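Long-range contacts in Plm1 (Streptomyces sp. HK803, PDB 4HXY), which is a modular polyketide synthase protein whose ketoreductase region, seen here with bound NADPH, probably reduces a beta-keto intermediate in the first module of phoslactomycin biosynthesis: residues G126-P132 with D159-R164; S212-I216 with A241-A245. One frame throughout, in Å; residues are numbered along the deposited sequence.

Interaction 1 of 2, residues G126-P132 with D159-R164; sequences GGLVDLP and DQLAVR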
loop_
_atom_site.group_PDB
_atom_site.type_symbol
_atom_site.label_atom_id
_atom_site.label_comp_id
_atom_site.label_asym_id
_atom_site.label_seq_id
_atom_site.Cartn_x
_atom_site.Cartn_y
_atom_site.Cartn_z
ATOM N N GLY A 126 13.891 3.139 14.093
ATOM C CA GLY A 126 14.942 2.250 13.714
ATOM C C GLY A 126 14.693 1.722 12.320
ATOM O O GLY A 126 15.377 2.099 11.351
ATOM N N GLY A 127 13.670 0.886 12.199
ATOM C CA GLY A 127 13.347 0.306 10.919
ATOM C C GLY A 127 12.398 -0.873 10.980
ATOM O O GLY A 127 11.859 -1.222 12.049
ATOM N N LEU A 128 12.240 -1.497 9.819
ATOM C CA LEU A 128 11.372 -2.659 9.610
ATOM C C LEU A 128 12.224 -3.853 9.219
ATOM O O LEU A 128 13.130 -3.721 8.390
ATOM C CB LEU A 128 10.372 -2.368 8.483
ATOM C CG LEU A 128 9.308 -1.327 8.819
ATOM C CD1 LEU A 128 8.834 -0.492 7.594
ATOM C CD2 LEU A 128 8.131 -2.046 9.484
ATOM N N VAL A 129 11.944 -5.010 9.826
ATOM C CA VAL A 129 12.563 -6.269 9.428
ATOM C C VAL A 129 11.520 -7.358 9.272
ATOM O O VAL A 129 10.812 -7.675 10.221
ATOM C CB VAL A 129 13.627 -6.746 10.409
ATOM C CG1 VAL A 129 14.403 -7.932 9.784
ATOM C CG2 VAL A 129 14.591 -5.606 10.787
ATOM N N ASP A 130 11.447 -7.939 8.078
ATOM C CA ASP A 130 10.512 -9.023 7.804
ATOM C C ASP A 130 11.249 -10.369 7.947
ATOM O O ASP A 130 12.264 -10.604 7.294
ATOM C CB ASP A 130 9.874 -8.890 6.431
ATOM C CG ASP A 130 8.751 -9.894 6.228
ATOM O OD1 ASP A 130 7.646 -9.713 6.821
ATOM O OD2 ASP A 130 8.982 -10.855 5.475
ATOM N N LEU A 131 10.748 -11.227 8.820
ATOM C CA LEU A 131 11.410 -12.482 9.140
ATOM C C LEU A 131 10.562 -13.641 8.631
ATOM O O LEU A 131 9.368 -13.501 8.428
ATOM C CB LEU A 131 11.552 -12.631 10.661
ATOM C CG LEU A 131 12.294 -11.513 11.390
ATOM C CD1 LEU A 131 12.293 -11.802 12.868
ATOM C CD2 LEU A 131 13.709 -11.347 10.876
ATOM N N PRO A 132 11.191 -14.794 8.420
ATOM C CA PRO A 132 10.386 -15.981 8.165
ATOM C C PRO A 132 9.480 -16.275 9.341
ATOM O O PRO A 132 9.757 -15.851 10.463
ATOM C CB PRO A 132 11.429 -17.094 8.056
ATOM C CG PRO A 132 12.719 -16.423 7.822
ATOM C CD PRO A 132 12.622 -15.102 8.506
ATOM N N ASP A 159 17.053 0.459 6.766
ATOM C CA ASP A 159 15.879 0.471 7.646
ATOM C C ASP A 159 14.652 -0.255 7.072
ATOM O O ASP A 159 13.585 -0.229 7.683
ATOM C CB ASP A 159 15.519 1.923 8.001
ATOM C CG ASP A 159 15.123 2.763 6.769
ATOM O OD1 ASP A 159 15.223 2.270 5.615
ATOM O OD2 ASP A 159 14.691 3.919 6.987
ATOM N N GLN A 160 14.813 -0.881 5.908
ATOM C CA GLN A 160 13.758 -1.703 5.300
ATOM C C GLN A 160 14.395 -3.011 4.856
ATOM O O GLN A 160 14.933 -3.125 3.748
ATOM C CB GLN A 160 13.063 -0.971 4.154
ATOM C CG GLN A 160 12.306 0.269 4.660
ATOM C CD GLN A 160 11.546 1.017 3.592
ATOM O OE1 GLN A 160 10.844 0.416 2.786
ATOM N NE2 GLN A 160 11.611 2.345 3.634
ATOM N N LEU A 161 14.313 -3.996 5.734
ATOM C CA LEU A 161 15.089 -5.226 5.602
ATOM C C LEU A 161 14.210 -6.460 5.627
ATOM O O LEU A 161 13.123 -6.479 6.233
ATOM C CB LEU A 161 16.108 -5.313 6.748
ATOM C CG LEU A 161 17.183 -4.222 6.763
ATOM C CD1 LEU A 161 17.862 -4.192 8.099
ATOM C CD2 LEU A 161 18.190 -4.448 5.611
ATOM N N ALA A 162 14.719 -7.528 5.016
ATOM C CA ALA A 162 14.084 -8.820 5.074
ATOM C C ALA A 162 15.145 -9.888 5.264
ATOM O O ALA A 162 16.239 -9.806 4.702
ATOM C CB ALA A 162 13.268 -9.082 3.796
ATOM N N VAL A 163 14.810 -10.886 6.068
ATOM C CA VAL A 163 15.661 -12.071 6.248
ATOM C C VAL A 163 15.072 -13.240 5.468
ATOM O O VAL A 163 13.890 -13.564 5.594
ATOM C CB VAL A 163 15.848 -12.443 7.743
ATOM C CG1 VAL A 163 16.751 -13.671 7.846
ATOM C CG2 VAL A 163 16.449 -11.280 8.509
ATOM N N ARG A 164 15.893 -13.827 4.595
ATOM C CA ARG A 164 15.492 -14.987 3.793
ATOM C C ARG A 164 16.667 -15.947 3.758
ATOM O O ARG A 164 17.778 -15.550 3.400
ATOM C CB ARG A 164 15.111 -14.587 2.365
ATOM C CG ARG A 164 13.886 -13.637 2.255
ATOM C CD ARG A 164 12.586 -14.321 2.640
ATOM N NE ARG A 164 11.407 -13.479 2.414
ATOM C CZ ARG A 164 10.863 -12.668 3.320
ATOM N NH1 ARG A 164 11.380 -12.540 4.540
ATOM N NH2 ARG A 164 9.792 -11.977 2.992
#
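Asp130 OD2 is gripped by both terminal nitrogens of Arg164: NH2 donates at 2.8 Å, nearly in line with the C-O bond, and NH1 at 3.1 Å from the anti side. This salt bridge is end-on with a single oxygen shared, and the carboxylate plane stands 63° from the guanidinium plane, in which OD2 nearly lies. The bend of Arg164 at chi2 (-69°) swings the guanidinium across toward segment 126-132, where it meets Asp130, while NH1 also donates to Val163 O. The other carboxylate oxygen, Asp130 OD1, accepts from Thr89 OG1 and Ala92 N, and Arg164 NE pairs with Asp100, so both groups are fixed in rotation. Were Arg164 replaced by an alanine, OD2 of the buried Asp130 would probably lose both of its donors here, and Asp100 its bond from NE.

Beneath the ion pair the strands run parallel, their axes 18° apart. Leu128 N donates to Asp159 O at 2.8 Å and Asp130 N to Leu161 O at 2.9 Å; Leu161 N and Val163 N return bonds to Leu128 O and Asp130 O. The last of these is nearly straight at the hydrogen. On the face bearing Val129 and Leu161, Val163 CG2 meets Leu131 CD2 at 3.6 Å and, obliquely, Val129 CG1 at 4.1 Å.

That apolar face is covered by helix 137-148, whose Ala142 touches Val163 and whose Thr146 touches Leu161. Strand 85-90 flanks segment 126-132 and strand 167-175 flanks segment 159-164, which places the contact inside a sheet.

Interaction 2 of 2, residues S212-I216 with A241-A245; sequences SADRI and ATAEA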
loop_
_atom_site.group_PDB
_atom_site.type_symbol
_atom_site.label_atom_id
_atom_site.label_comp_id
_atom_site.label_asym_id
_atom_site.label_seq_id
_atom_site.Cartn_x
_atom_site.Cartn_y
_atom_site.Cartn_z
ATOM N N SER A 212 -16.557 -1.958 -25.441
ATOM C CA SER A 212 -16.376 -3.394 -25.238
ATOM C C SER A 212 -17.299 -4.023 -24.201
ATOM O O SER A 212 -17.527 -5.228 -24.227
ATOM C CB SER A 212 -14.917 -3.664 -24.829
ATOM O OG SER A 212 -14.565 -2.907 -23.678
ATOM N N ALA A 213 -17.761 -3.236 -23.241
ATOM C CA ALA A 213 -18.553 -3.751 -22.130
ATOM C C ALA A 213 -20.047 -3.740 -22.416
ATOM O O ALA A 213 -20.528 -2.952 -23.238
ATOM C CB ALA A 213 -18.269 -2.957 -20.840
ATOM N N ASP A 214 -20.777 -4.599 -21.702
ATOM C CA ASP A 214 -22.253 -4.567 -21.716
ATOM C C ASP A 214 -22.830 -3.570 -20.708
ATOM O O ASP A 214 -23.816 -2.899 -21.005
ATOM C CB ASP A 214 -22.821 -5.953 -21.401
ATOM C CG ASP A 214 -22.640 -6.955 -22.538
ATOM O OD1 ASP A 214 -22.502 -6.529 -23.719
ATOM O OD2 ASP A 214 -22.623 -8.187 -22.237
ATOM N N ARG A 215 -22.228 -3.487 -19.522
ATOM C CA ARG A 215 -22.763 -2.709 -18.397
ATOM C C ARG A 215 -21.636 -2.090 -17.596
ATOM O O ARG A 215 -20.661 -2.766 -17.298
ATOM C CB ARG A 215 -23.536 -3.587 -17.434
ATOM C CG ARG A 215 -24.724 -4.245 -18.001
ATOM C CD ARG A 215 -25.630 -4.647 -16.875
ATOM N NE ARG A 215 -26.672 -5.539 -17.370
ATOM C CZ ARG A 215 -27.645 -6.023 -16.618
ATOM N NH1 ARG A 215 -27.717 -5.693 -15.327
ATOM N NH2 ARG A 215 -28.541 -6.832 -17.164
ATOM N N ILE A 216 -21.798 -0.822 -17.240
ATOM C CA ILE A 216 -20.849 -0.126 -16.381
ATOM C C ILE A 216 -21.580 0.300 -15.114
ATOM O O ILE A 216 -22.584 1.013 -15.179
ATOM C CB ILE A 216 -20.221 1.076 -17.102
ATOM C CG1 ILE A 216 -19.477 0.603 -18.344
ATOM C CG2 ILE A 216 -19.256 1.829 -16.164
ATOM C CD1 ILE A 216 -19.095 1.723 -19.289
ATOM N N ALA A 241 -22.915 0.813 -23.746
ATOM C CA ALA A 241 -23.137 0.025 -22.539
ATOM C C ALA A 241 -24.230 0.689 -21.715
ATOM O O ALA A 241 -24.380 1.899 -21.741
ATOM C CB ALA A 241 -21.852 -0.075 -21.709
ATOM N N THR A 242 -24.990 -0.093 -20.969
ATOM C CA THR A 242 -25.859 0.488 -19.981
ATOM C C THR A 242 -24.974 0.945 -18.828
ATOM O O THR A 242 -23.864 0.453 -18.644
ATOM C CB THR A 242 -26.951 -0.491 -19.509
ATOM O OG1 THR A 242 -26.388 -1.536 -18.735
ATOM C CG2 THR A 242 -27.704 -1.092 -20.706
ATOM N N ALA A 243 -25.437 1.926 -18.091
ATOM C CA ALA A 243 -24.666 2.425 -16.955
ATOM C C ALA A 243 -25.607 2.880 -15.871
ATOM O O ALA A 243 -26.700 3.400 -16.151
ATOM C CB ALA A 243 -23.800 3.548 -17.364
ATOM N N GLU A 244 -25.173 2.688 -14.632
ATOM C CA GLU A 244 -25.943 3.105 -13.489
ATOM C C GLU A 244 -24.975 3.425 -12.368
ATOM O O GLU A 244 -23.871 2.862 -12.317
ATOM C CB GLU A 244 -26.965 2.033 -13.097
ATOM C CG GLU A 244 -26.600 1.040 -12.036
ATOM C CD GLU A 244 -27.815 0.194 -11.573
ATOM O OE1 GLU A 244 -28.061 -0.874 -12.181
ATOM O OE2 GLU A 244 -28.498 0.581 -10.581
ATOM N N ALA A 245 -25.378 4.333 -11.488
ATOM C CA ALA A 245 -24.639 4.555 -10.246
ATOM C C ALA A 245 -25.437 3.930 -9.132
ATOM O O ALA A 245 -26.664 4.160 -9.024
ATOM C CB ALA A 245 -24.383 6.028 -9.999
#
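Ile216 N donates to Thr242 O at 2.8 Å, the shortest of three backbone bonds that join these parallel strands. Thr242 N reaches Asp214 O at 3.0 Å, and Glu244 N meets Ile216 O at 3.1 Å. The CA atoms of Arg215 and Thr242, 4.7 Å apart, and those of Ile216 and Ala243, 4.6 Å apart, mark the register.

Successive pairs put their side chains on different faces. On one, Arg215 and Thr242 lie side by side and point the same way, with Arg215 CG 3.3 Å from Thr242 OG1. Thr242 chi1 of 70° sets this hydroxyl between its own backbone N and carbonyl carbon, alongside the aliphatic stem of Arg215. The arginine stays extended from CG to NE and carries its guanidinium onward to a salt bridge with Glu266. On the other face, Ile216 CD1 packs against Ala241 CB at 4.1 Å. Chi1 of Ile216 (-60°) directs the CG1 branch toward Ala241, which brings both CG1 and CD1 beside that CB.

Further out, helix 229-237 links the two strands as a beta-alpha-beta unit of the Rossmann fold, and its Leu233 and Ile236 touch Ala243. Val207 and Ala208 of helix 198-210 also pack on Ile216, while strand 189-193 lies on the far side of strand 215-220 from strand 242-247.

The chemistry is therefore divided: backbone bonds carry the polar pairing across the strands, the Ile216 face is apolar, with Ala243 and Ile216 against helices 229-237 and 198-210, and the charge of Arg215 is probably balanced chiefly by Glu266, beyond this contact.

In the fold
Interactions 1 and 2 are both parallel strand pairings, yet they use different elements and lie on opposite sides of the chain's centre, with contact centres about 45 Å apart and nearest atoms about 36 Å apart. Interaction 1 is the more buried: none of its touching residues is exposed, and 499 Å² is covered between its segments against 287 Å² in interaction 2. An ion pair crosses between the strands of interaction 1, whereas the hydrogen bonds of interaction 2 are all between backbone atoms. Interaction 2, within the KR domain, has its centre farther from the chain's centre (about 29 Å against 17 Å), exposed polar side chains on one face and helices packed on the other.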